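Local coordinates for ABC-type transport auxiliary lipoprotein component domain-containing protein (Xanthomonas campestris pv. campestris, PDB 2IQI) that is of unknown function but is probably an auxiliary lipoprotein component of an ABC-type transporter, at residues A[21-35]-A[81-93]. Numbering follows the deposited sequence.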
ATOM      1  N   PRO A  21      14.180  -5.168   4.605  1.00 45.28           N
ATOM      2  CA  PRO A  21      14.649  -5.898   3.428  1.00 45.07           C
ATOM      3  C   PRO A  21      14.661  -7.386   3.751  1.00 45.43           C
ATOM      4  O   PRO A  21      15.046  -7.778   4.867  1.00 45.98           O
ATOM      5  CB  PRO A  21      16.092  -5.419   3.248  1.00 44.85           C
ATOM      6  CG  PRO A  21      16.316  -4.356   4.239  1.00 44.71           C
ATOM      7  CD  PRO A  21      15.177  -4.211   5.137  1.00 44.58           C
ATOM      8  N   ASN A  22      14.231  -8.189   2.783  1.00 45.27           N
ATOM      9  CA  ASN A  22      14.183  -9.634   2.882  1.00 45.30           C
ATOM     10  C   ASN A  22      15.361 -10.289   2.154  1.00 45.84           C
ATOM     11  O   ASN A  22      15.542 -10.069   0.962  1.00 45.62           O
ATOM     12  CB  ASN A  22      12.873 -10.120   2.276  1.00 44.87           C
ATOM     13  CG  ASN A  22      12.729 -11.627   2.307  1.00 44.45           C
ATOM     14  OD1 ASN A  22      13.704 -12.375   2.315  1.00 45.02           O
ATOM     15  ND2 ASN A  22      11.503 -12.078   2.297  1.00 43.37           N
ATOM     16  N   PRO A  23      16.142 -11.129   2.863  1.00 46.48           N
ATOM     17  CA  PRO A  23      17.334 -11.729   2.279  1.00 46.67           C
ATOM     18  C   PRO A  23      17.057 -12.575   1.080  1.00 46.39           C
ATOM     19  O   PRO A  23      17.968 -12.844   0.336  1.00 47.16           O
ATOM     20  CB  PRO A  23      17.892 -12.598   3.417  1.00 46.66           C
ATOM     21  CG  PRO A  23      17.441 -11.889   4.637  1.00 47.23           C
ATOM     22  CD  PRO A  23      16.000 -11.552   4.267  1.00 47.11           C
ATOM     23  N   ALA A  24      15.817 -12.957   0.845  1.00 46.24           N
ATOM     24  CA  ALA A  24      15.556 -13.755  -0.333  1.00 45.86           C
ATOM     25  C   ALA A  24      15.036 -12.977  -1.538  1.00 45.45           C
ATOM     26  O   ALA A  24      14.632 -13.590  -2.556  1.00 45.91           O
ATOM     27  CB  ALA A  24      14.627 -14.905   0.014  1.00 46.57           C
ATOM     28  N   TRP A  25      15.006 -11.651  -1.441  1.00 44.34           N
ATOM     29  CA  TRP A  25      14.594 -10.875  -2.587  1.00 43.98           C
ATOM     30  C   TRP A  25      15.782 -10.802  -3.531  1.00 44.46           C
ATOM     31  O   TRP A  25      16.898 -10.476  -3.096  1.00 44.18           O
ATOM     32  CB  TRP A  25      14.158  -9.462  -2.204  1.00 43.46           C
ATOM     33  CG  TRP A  25      12.881  -9.356  -1.375  1.00 43.77           C
ATOM     34  CD1 TRP A  25      11.903 -10.298  -1.232  1.00 42.51           C
ATOM     35  CD2 TRP A  25      12.438  -8.213  -0.623  1.00 43.33           C
ATOM     36  NE1 TRP A  25      10.907  -9.831  -0.427  1.00 41.72           N
ATOM     37  CE2 TRP A  25      11.203  -8.554  -0.038  1.00 41.52           C
ATOM     38  CE3 TRP A  25      12.964  -6.932  -0.397  1.00 41.94           C
ATOM     39  CZ2 TRP A  25      10.496  -7.679   0.787  1.00 41.53           C
ATOM     40  CZ3 TRP A  25      12.250  -6.058   0.428  1.00 42.74           C
ATOM     41  CH2 TRP A  25      11.036  -6.443   1.013  1.00 42.04           C
ATOM     42  N   PRO A  26      15.552 -11.052  -4.838  1.00 44.39           N
ATOM     43  CA  PRO A  26      16.642 -10.897  -5.787  1.00 44.52           C
ATOM     44  C   PRO A  26      17.146  -9.460  -5.767  1.00 45.48           C
ATOM     45  O   PRO A  26      16.342  -8.500  -5.615  1.00 45.10           O
ATOM     46  CB  PRO A  26      15.982 -11.181  -7.142  1.00 43.87           C
ATOM     47  CG  PRO A  26      14.557 -10.928  -6.920  1.00 43.75           C
ATOM     48  CD  PRO A  26      14.293 -11.375  -5.515  1.00 43.93           C
ATOM     49  N   GLN A  27      18.475  -9.334  -5.868  1.00 46.70           N
ATOM     50  CA  GLN A  27      19.137  -8.083  -6.207  1.00 47.88           C
ATOM     51  C   GLN A  27      19.050  -7.927  -7.709  1.00 47.60           C
ATOM     52  O   GLN A  27      19.549  -8.777  -8.430  1.00 48.04           O
ATOM     53  CB  GLN A  27      20.583  -8.117  -5.767  1.00 48.15           C
ATOM     54  CG  GLN A  27      21.230  -6.753  -5.841  1.00 53.22           C
ATOM     55  CD  GLN A  27      22.274  -6.543  -4.759  1.00 59.01           C
ATOM     56  OE1 GLN A  27      23.110  -7.427  -4.492  1.00 61.04           O
ATOM     57  NE2 GLN A  27      22.232  -5.369  -4.121  1.00 58.92           N
ATOM     58  N   VAL A  28      18.391  -6.875  -8.185  1.00 47.64           N
ATOM     59  CA  VAL A  28      18.123  -6.747  -9.611  1.00 47.96           C
ATOM     60  C   VAL A  28      18.941  -5.625 -10.248  1.00 48.44           C
ATOM     61  O   VAL A  28      19.719  -4.955  -9.571  1.00 49.14           O
ATOM     62  CB  VAL A  28      16.616  -6.541  -9.937  1.00 47.97           C
ATOM     63  CG1 VAL A  28      15.753  -7.658  -9.326  1.00 47.32           C
ATOM     64  CG2 VAL A  28      16.162  -5.170  -9.508  1.00 46.79           C
ATOM     65  N   SER A  29      18.773  -5.426 -11.552  1.00 48.48           N
ATOM     66  CA  SER A  29      19.410  -4.292 -12.224  1.00 48.49           C
ATOM     67  C   SER A  29      18.512  -3.635 -13.300  1.00 48.46           C
ATOM     68  O   SER A  29      18.967  -2.727 -14.012  1.00 47.50           O
ATOM     69  CB  SER A  29      20.728  -4.719 -12.842  1.00 48.39           C
ATOM     70  OG  SER A  29      20.443  -5.384 -14.052  1.00 49.72           O
ATOM     71  N   TRP A  30      17.258  -4.102 -13.427  1.00 48.32           N
ATOM     72  CA  TRP A  30      16.260  -3.354 -14.190  1.00 48.24           C
ATOM     73  C   TRP A  30      15.795  -2.125 -13.360  1.00 48.61           C
ATOM     74  O   TRP A  30      16.262  -1.901 -12.208  1.00 47.97           O
ATOM     75  CB  TRP A  30      15.107  -4.242 -14.672  1.00 48.55           C
ATOM     76  CG  TRP A  30      14.630  -5.209 -13.644  1.00 49.47           C
ATOM     77  CD1 TRP A  30      15.073  -6.467 -13.454  1.00 50.21           C
ATOM     78  CD2 TRP A  30      13.626  -4.983 -12.648  1.00 50.64           C
ATOM     79  NE1 TRP A  30      14.409  -7.055 -12.412  1.00 49.85           N
ATOM     80  CE2 TRP A  30      13.520  -6.160 -11.891  1.00 50.22           C
ATOM     81  CE3 TRP A  30      12.807  -3.890 -12.316  1.00 51.30           C
ATOM     82  CZ2 TRP A  30      12.609  -6.297 -10.824  1.00 50.71           C
ATOM     83  CZ3 TRP A  30      11.900  -4.024 -11.241  1.00 50.48           C
ATOM     84  CH2 TRP A  30      11.808  -5.224 -10.520  1.00 49.63           C
ATOM     85  N   GLN A  31      14.921  -1.310 -13.956  1.00 48.08           N
ATOM     86  CA  GLN A  31      14.619  -0.014 -13.403  1.00 47.68           C
ATOM     87  C   GLN A  31      13.143   0.092 -13.272  1.00 46.90           C
ATOM     88  O   GLN A  31      12.419  -0.360 -14.176  1.00 46.83           O
ATOM     89  CB  GLN A  31      15.142   1.090 -14.295  1.00 48.12           C
ATOM     90  CG  GLN A  31      16.664   1.113 -14.371  1.00 52.34           C
ATOM     91  CD  GLN A  31      17.232   2.450 -14.856  1.00 57.49           C
ATOM     92  OE1 GLN A  31      18.416   2.752 -14.600  1.00 60.62           O
ATOM     93  NE2 GLN A  31      16.390   3.270 -15.536  1.00 54.89           N
ATOM     94  N   LEU A  32      12.704   0.684 -12.146  1.00 45.25           N
ATOM     95  CA  LEU A  32      11.316   0.658 -11.759  1.00 43.79           C
ATOM     96  C   LEU A  32      10.698   2.032 -11.663  1.00 43.90           C
ATOM     97  O   LEU A  32      11.197   2.935 -10.972  1.00 43.49           O
ATOM     98  CB  LEU A  32      11.120  -0.115 -10.442  1.00 43.80           C
ATOM     99  CG  LEU A  32       9.686  -0.361  -9.912  1.00 43.20           C
ATOM    100  CD1 LEU A  32       8.815  -1.162 -10.879  1.00 42.30           C
ATOM    101  CD2 LEU A  32       9.708  -1.036  -8.560  1.00 42.55           C
ATOM    102  N   LEU A  33       9.586   2.178 -12.360  1.00 43.45           N
ATOM    103  CA  LEU A  33       8.787   3.367 -12.224  1.00 43.90           C
ATOM    104  C   LEU A  33       7.559   3.007 -11.371  1.00 44.08           C
ATOM    105  O   LEU A  33       6.787   2.116 -11.762  1.00 45.33           O
ATOM    106  CB  LEU A  33       8.366   3.936 -13.596  1.00 43.25           C
ATOM    107  CG  LEU A  33       7.209   4.944 -13.457  1.00 44.44           C
ATOM    108  CD1 LEU A  33       7.726   6.207 -12.836  1.00 42.91           C
ATOM    109  CD2 LEU A  33       6.447   5.245 -14.753  1.00 43.41           C
ATOM    110  N   VAL A  34       7.381   3.685 -10.230  1.00 42.87           N
ATOM    111  CA  VAL A  34       6.211   3.479  -9.412  1.00 41.76           C
ATOM    112  C   VAL A  34       5.183   4.538  -9.806  1.00 42.07           C
ATOM    113  O   VAL A  34       5.384   5.718  -9.559  1.00 42.48           O
ATOM    114  CB  VAL A  34       6.558   3.563  -7.894  1.00 41.82           C
ATOM    115  CG1 VAL A  34       5.299   3.436  -7.027  1.00 40.66           C
ATOM    116  CG2 VAL A  34       7.577   2.522  -7.510  1.00 39.41           C
ATOM    117  N   ALA A  35       4.079   4.126 -10.411  1.00 41.89           N
ATOM    118  CA  ALA A  35       3.003   5.055 -10.746  1.00 42.20           C
ATOM    119  C   ALA A  35       2.261   5.662  -9.523  1.00 43.02           C
ATOM    120  O   ALA A  35       2.405   5.186  -8.380  1.00 43.11           O
ATOM    121  CB  ALA A  35       2.021   4.381 -11.685  1.00 41.40           C
ATOM    122  N   PHE A  81      11.326   0.288  -1.600  1.00 36.80           N
ATOM    123  CA  PHE A  81      12.276  -0.032  -2.675  1.00 37.31           C
ATOM    124  C   PHE A  81      13.628   0.628  -2.444  1.00 38.30           C
ATOM    125  O   PHE A  81      14.655  -0.018  -2.595  1.00 38.70           O
ATOM    126  CB  PHE A  81      11.729   0.320  -4.073  1.00 36.24           C
ATOM    127  CG  PHE A  81      10.653  -0.627  -4.567  1.00 34.91           C
ATOM    128  CD1 PHE A  81      10.931  -1.979  -4.761  1.00 34.98           C
ATOM    129  CD2 PHE A  81       9.370  -0.168  -4.834  1.00 32.52           C
ATOM    130  CE1 PHE A  81       9.959  -2.842  -5.201  1.00 35.38           C
ATOM    131  CE2 PHE A  81       8.385  -1.037  -5.279  1.00 32.31           C
ATOM    132  CZ  PHE A  81       8.666  -2.361  -5.468  1.00 33.68           C
ATOM    133  N   GLU A  82      13.621   1.907  -2.071  1.00 39.79           N
ATOM    134  CA  GLU A  82      14.856   2.656  -1.827  1.00 40.55           C
ATOM    135  C   GLU A  82      15.645   2.003  -0.727  1.00 41.60           C
ATOM    136  O   GLU A  82      16.820   1.702  -0.915  1.00 42.77           O
ATOM    137  CB  GLU A  82      14.592   4.130  -1.532  1.00 39.77           C
ATOM    138  CG  GLU A  82      14.248   4.928  -2.800  1.00 40.09           C
ATOM    139  CD  GLU A  82      13.641   6.303  -2.566  1.00 41.65           C
ATOM    140  OE1 GLU A  82      13.407   6.738  -1.404  1.00 42.66           O
ATOM    141  OE2 GLU A  82      13.377   6.969  -3.586  1.00 46.71           O
ATOM    142  N   ASP A  83      14.994   1.703   0.383  1.00 42.45           N
ATOM    143  CA  ASP A  83      15.689   1.195   1.562  1.00 44.15           C
ATOM    144  C   ASP A  83      16.025  -0.286   1.474  1.00 44.39           C
ATOM    145  O   ASP A  83      16.524  -0.841   2.441  1.00 45.09           O
ATOM    146  CB  ASP A  83      14.841   1.405   2.842  1.00 44.41           C
ATOM    147  CG  ASP A  83      14.649   2.902   3.210  1.00 48.39           C
ATOM    148  OD1 ASP A  83      15.452   3.801   2.753  1.00 49.67           O
ATOM    149  OD2 ASP A  83      13.688   3.168   3.982  1.00 50.05           O
ATOM    150  N   SER A  84      15.714  -0.956   0.369  1.00 44.30           N
ATOM    151  CA  SER A  84      15.851  -2.402   0.376  1.00 43.85           C
ATOM    152  C   SER A  84      17.250  -2.849   0.072  1.00 44.60           C
ATOM    153  O   SER A  84      17.664  -3.910   0.528  1.00 45.33           O
ATOM    154  CB  SER A  84      14.894  -3.048  -0.595  1.00 43.53           C
ATOM    155  OG  SER A  84      15.202  -2.664  -1.907  1.00 41.74           O
ATOM    156  N   GLY A  85      17.984  -2.052  -0.703  1.00 45.38           N
ATOM    157  CA  GLY A  85      19.287  -2.468  -1.199  1.00 45.89           C
ATOM    158  C   GLY A  85      19.169  -3.390  -2.402  1.00 47.03           C
ATOM    159  O   GLY A  85      20.166  -3.768  -2.988  1.00 48.67           O
ATOM    160  N   LYS A  86      17.956  -3.724  -2.822  1.00 47.35           N
ATOM    161  CA  LYS A  86      17.763  -4.703  -3.889  1.00 47.40           C
ATOM    162  C   LYS A  86      17.650  -4.104  -5.287  1.00 47.32           C
ATOM    163  O   LYS A  86      17.819  -4.812  -6.279  1.00 47.16           O
ATOM    164  CB  LYS A  86      16.568  -5.605  -3.571  1.00 47.62           C
ATOM    165  CG  LYS A  86      16.653  -6.299  -2.196  1.00 47.79           C
ATOM    166  CD  LYS A  86      17.742  -7.352  -2.159  1.00 49.35           C
ATOM    167  CE  LYS A  86      17.996  -7.790  -0.736  1.00 50.66           C
ATOM    168  NZ  LYS A  86      18.695  -9.099  -0.685  1.00 50.94           N
ATOM    169  N   ILE A  87      17.402  -2.800  -5.361  1.00 47.22           N
ATOM    170  CA  ILE A  87      17.132  -2.126  -6.639  1.00 47.33           C
ATOM    171  C   ILE A  87      17.657  -0.689  -6.641  1.00 48.23           C
ATOM    172  O   ILE A  87      17.236   0.137  -5.848  1.00 47.89           O
ATOM    173  CB  ILE A  87      15.618  -2.128  -6.992  1.00 46.81           C
ATOM    174  CG1 ILE A  87      15.368  -1.425  -8.312  1.00 44.93           C
ATOM    175  CG2 ILE A  87      14.788  -1.471  -5.895  1.00 46.04           C
ATOM    176  CD1 ILE A  87      14.028  -1.720  -8.891  1.00 43.89           C
ATOM    177  N   ALA A  88      18.573  -0.406  -7.558  1.00 49.18           N
ATOM    178  CA  ALA A  88      19.254   0.864  -7.566  1.00 49.72           C
ATOM    179  C   ALA A  88      18.401   1.923  -8.225  1.00 49.96           C
ATOM    180  O   ALA A  88      18.623   3.100  -7.977  1.00 50.74           O
ATOM    181  CB  ALA A  88      20.630   0.753  -8.256  1.00 50.07           C
ATOM    182  N   ALA A  89      17.430   1.535  -9.046  1.00 49.56           N
ATOM    183  CA  ALA A  89      16.659   2.546  -9.774  1.00 49.80           C
ATOM    184  C   ALA A  89      15.142   2.469  -9.594  1.00 49.79           C
ATOM    185  O   ALA A  89      14.466   1.691 -10.256  1.00 49.88           O
ATOM    186  CB  ALA A  89      17.043   2.556 -11.278  1.00 49.93           C
ATOM    187  N   VAL A  90      14.614   3.295  -8.699  1.00 50.09           N
ATOM    188  CA  VAL A  90      13.185   3.398  -8.498  1.00 50.50           C
ATOM    189  C   VAL A  90      12.859   4.841  -8.597  1.00 51.39           C
ATOM    190  O   VAL A  90      13.560   5.642  -8.021  1.00 51.96           O
ATOM    191  CB  VAL A  90      12.749   3.030  -7.085  1.00 50.44           C
ATOM    192  CG1 VAL A  90      11.324   2.466  -7.128  1.00 49.32           C
ATOM    193  CG2 VAL A  90      13.719   2.077  -6.444  1.00 49.87           C
ATOM    194  N   ALA A  91      11.768   5.180  -9.268  1.00 52.29           N
ATOM    195  CA  ALA A  91      11.431   6.566  -9.437  1.00 52.93           C
ATOM    196  C   ALA A  91       9.920   6.765  -9.530  1.00 53.89           C
ATOM    197  O   ALA A  91       9.173   5.796  -9.727  1.00 53.37           O
ATOM    198  CB  ALA A  91      12.123   7.091 -10.667  1.00 52.97           C
ATOM    199  N   ARG A  92       9.490   8.022  -9.397  1.00 54.96           N
ATOM    200  CA  ARG A  92       8.092   8.383  -9.489  1.00 56.90           C
ATOM    201  C   ARG A  92       7.909   9.054 -10.830  1.00 58.49           C
ATOM    202  O   ARG A  92       8.379   8.573 -11.818  1.00 60.07           O
ATOM    203  CB  ARG A  92       7.699   9.326  -8.352  1.00 57.12           C
ATOM    204  CG  ARG A  92       8.204   8.932  -6.960  1.00 56.48           C
ATOM    205  CD  ARG A  92       7.780   9.993  -5.999  1.00 55.55           C
ATOM    206  NE  ARG A  92       7.442   9.510  -4.661  1.00 55.97           N
ATOM    207  CZ  ARG A  92       8.325   9.394  -3.665  1.00 57.82           C
ATOM    208  NH1 ARG A  92       9.619   9.686  -3.859  1.00 57.98           N
ATOM    209  NH2 ARG A  92       7.920   8.987  -2.462  1.00 57.63           N
ATOM    210  N   ILE A  93       7.257  10.191 -10.902  1.00 60.53           N
ATOM    211  CA  ILE A  93       7.050  10.803 -12.203  1.00 61.37           C
ATOM    212  C   ILE A  93       7.592  12.241 -12.256  1.00 61.44           C
ATOM    213  O   ILE A  93       8.541  12.533 -13.004  1.00 61.68           O
ATOM    214  CB  ILE A  93       5.580  10.707 -12.566  1.00 61.27           C
ATOM    215  CG1 ILE A  93       5.124   9.261 -12.295  1.00 62.54           C
ATOM    216  CG2 ILE A  93       5.378  11.084 -14.020  1.00 62.08           C
ATOM    217  CD1 ILE A  93       3.585   9.012 -12.254  1.00 62.79           C
TER
HETATM  218  O   HOH W   1      18.680  -1.120 -10.147  1.00 50.90           O
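Lys86 lays its aliphatic chain along the inside of the bend of 21-35, across the Trp25 side chain at about a right angle and at the edge of its ring, with CG 4.0 Å from Trp25 CB. A bend at chi2 (-69°) turns the chain along this path, and NZ ends among backbone carbonyls, weakly bonded to Trp25 O at 3.3 Å. The backbone of Lys86 is held more firmly: Val28 N donates to Lys86 O at 2.9 Å in a nearly straight bond (169°). Beside it, Gln27 NE2 reaches Gly85 O in a bent, weak bond. Just before the lysine, Ser84 OG accepts from Lys86 N in an ST turn and donates to Phe81 O, tying the end of helix 69-82 to the lysine's loop.

Farther on, strands 31-34 and 89-91 run parallel, with hydrogen bonds from Leu32 N to Ala89 O, Ala91 N to Leu32 O and Val34 N to Ala91 O. On the face carrying Leu32 and Val90, Leu32 sets CD2 over the Phe81 ring, a CH-pi contact 3.6 Å from its centroid. Ile87, with CG1 anti to the backbone N (180°), extends CD1 to Leu32 CB (3.7 Å) and the Trp30 ring, whose NE1 is hydrogen-bonded to Gln182 OE1 of helix 155-185. Strand 101-110 also pairs with 31-34, so 89-91 extends the mixed sheet. Backbone bonds thus set the strand register, Leu32 and Val34 pack against Phe81, and carbonyl dipoles around NZ would probably favour the charged ammonium.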